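Acetyl transferase (Salmonella typhimurium, PDB 1S7K) transfers an acetyl group, probably from acetyl-coenzyme A, to the N-terminal alpha-amino group of ribosomal protein L7/L12, as a dimeric GNAT-family enzyme. Local coordinates at residues 61-64 with 65-69. Sequence-based numbering, arbitrary orientation.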
loop_
_atom_site.group_PDB
_atom_site.type_symbol
_atom_site.label_atom_id
_atom_site.label_comp_id
_atom_site.label_asym_id
_atom_site.label_seq_id
_atom_site.Cartn_x
_atom_site.Cartn_y
_atom_site.Cartn_z
ATOM N N ASN A 61 1.247 6.815 -16.768
ATOM C CA ASN A 61 0.836 5.429 -16.446
ATOM C C ASN A 61 1.461 4.365 -17.385
ATOM O O ASN A 61 1.727 3.226 -16.970
ATOM C CB ASN A 61 -0.687 5.376 -16.403
ATOM C CG ASN A 61 -1.237 6.013 -15.116
ATOM O OD1 ASN A 61 -2.415 6.363 -15.009
ATOM N ND2 ASN A 61 -0.367 6.142 -14.127
ATOM N N ILE A 62 1.734 4.765 -18.629
ATOM C CA ILE A 62 2.363 3.920 -19.658
ATOM C C ILE A 62 3.753 3.522 -19.168
ATOM O O ILE A 62 4.130 2.360 -19.282
ATOM C CB ILE A 62 2.417 4.685 -21.049
ATOM C CG1 ILE A 62 0.983 4.887 -21.572
ATOM C CG2 ILE A 62 3.255 3.924 -22.053
ATOM C CD1 ILE A 62 0.852 5.605 -22.869
ATOM N N LEU A 63 4.507 4.464 -18.593
ATOM C CA LEU A 63 5.847 4.159 -18.074
ATOM C C LEU A 63 5.771 3.113 -16.974
ATOM O O LEU A 63 6.527 2.152 -16.992
ATOM C CB LEU A 63 6.539 5.417 -17.530
ATOM C CG LEU A 63 6.643 6.458 -18.641
ATOM C CD1 LEU A 63 7.250 7.728 -18.070
ATOM C CD2 LEU A 63 7.491 5.905 -19.800
ATOM N N LEU A 64 4.857 3.278 -16.004
ATOM C CA LEU A 64 4.716 2.274 -14.949
ATOM C C LEU A 64 4.303 0.914 -15.563
ATOM O O LEU A 64 4.742 -0.162 -15.119
ATOM C CB LEU A 64 3.623 2.713 -13.939
ATOM C CG LEU A 64 3.927 4.032 -13.199
ATOM C CD1 LEU A 64 2.790 4.446 -12.252
ATOM C CD2 LEU A 64 5.275 3.854 -12.473
ATOM N N HIS A 65 3.451 0.972 -16.569
ATOM C CA HIS A 65 2.934 -0.236 -17.208
ATOM C C HIS A 65 4.082 -1.034 -17.838
ATOM O O HIS A 65 4.162 -2.245 -17.679
ATOM C CB HIS A 65 1.830 0.166 -18.213
ATOM C CG HIS A 65 1.035 -0.992 -18.761
ATOM N ND1 HIS A 65 -0.346 -1.011 -18.763
ATOM C CD2 HIS A 65 1.422 -2.080 -19.474
ATOM C CE1 HIS A 65 -0.771 -2.045 -19.472
ATOM N NE2 HIS A 65 0.284 -2.710 -19.916
ATOM N N GLN A 66 5.018 -0.346 -18.481
ATOM C CA GLN A 66 6.148 -1.020 -19.126
ATOM C C GLN A 66 7.122 -1.578 -18.094
ATOM O O GLN A 66 7.885 -2.509 -18.372
ATOM C CB GLN A 66 6.904 -0.046 -20.051
ATOM C CG GLN A 66 6.084 0.603 -21.184
ATOM C CD GLN A 66 6.849 1.721 -21.934
ATOM O OE1 GLN A 66 7.640 2.476 -21.333
ATOM N NE2 GLN A 66 6.603 1.838 -23.248
ATOM N N ARG A 67 7.108 -1.023 -16.894
ATOM C CA ARG A 67 8.025 -1.488 -15.879
ATOM C C ARG A 67 7.416 -2.515 -14.942
ATOM O O ARG A 67 8.116 -3.174 -14.163
ATOM C CB ARG A 67 8.567 -0.265 -15.146
ATOM C CG ARG A 67 9.104 0.778 -16.159
ATOM C CD ARG A 67 9.666 2.027 -15.517
ATOM N NE ARG A 67 10.522 2.816 -16.426
ATOM C CZ ARG A 67 10.201 3.167 -17.671
ATOM N NH1 ARG A 67 11.056 3.878 -18.396
ATOM N NH2 ARG A 67 9.030 2.796 -18.205
ATOM N N GLY A 68 6.103 -2.702 -15.072
ATOM C CA GLY A 68 5.409 -3.648 -14.216
ATOM C C GLY A 68 5.180 -3.071 -12.829
ATOM O O GLY A 68 5.082 -3.840 -11.849
ATOM N N TYR A 69 5.097 -1.739 -12.737
ATOM C CA TYR A 69 4.883 -1.069 -11.455
ATOM C C TYR A 69 3.427 -0.753 -11.224
ATOM O O TYR A 69 3.034 -0.412 -10.091
ATOM C CB TYR A 69 5.658 0.236 -11.361
ATOM C CG TYR A 69 7.151 0.013 -11.232
ATOM C CD1 TYR A 69 8.039 1.025 -11.548
ATOM C CD2 TYR A 69 7.663 -1.253 -10.889
ATOM C CE1 TYR A 69 9.431 0.787 -11.549
ATOM C CE2 TYR A 69 9.046 -1.506 -10.890
ATOM C CZ TYR A 69 9.923 -0.476 -11.228
ATOM O OH TYR A 69 11.316 -0.697 -11.280
#
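Leu64 O receives the backbone of the chain as it turns out of helix 55-67. Tyr69 N donates to Leu64 O at 2.9 Å in a nearly straight bond (N-H...O angle 162°), and Gly68 N donates to His65 O at 3.3 Å. With Gly68 at a positive phi, which suits glycine, these two bonds make a Schellman motif closing the C-terminal end of the helix; Gly68 N and Arg67 N add weak, more bent bonds to Leu64 O. The apolar contact that often accompanies such an ending is present too: the CD2 methyl of Leu64 lies 3.8 Å from Tyr69 CB and near the edge of the phenol ring, the two side chains crossing at about a right angle. Arg67 CB covers part of one face of that ring.

One residue earlier, Leu63 O is gripped twice by Arg67, through a weak bond from its backbone N and a 2.9 Å bond from its side-chain NH2. The latter comes in from the side, tilted out of the carbonyl plane, with a C=O...N angle of 112°. Arg67 places CG beside its own backbone N and runs extended as far as NE; a turn at chi4 of 49° then brings NH2 back toward Leu63 O, which meets the guanidinium at its edge. The same NH2 makes a weak bond to Gln66 OE1, which rests 3.8 Å from Leu63 CD2, so the exposed amide, guanidinium and leucine branch form one surface cluster.

Ordinary helical bonds from His65 N to Asn61 O and from Gln66 N to Ile62 O precede this ending. The buried imidazole of His65 hydrogen-bonds Glu6 and the backbone N of Met72 and meets Tyr73 edge-to-face, and Lys71 NZ bonds His65 O, tying the last turn of helix 55-67 to strand 71-77, the next element in the chain, which lies between strands 14-18 and 80-91 in the sheet.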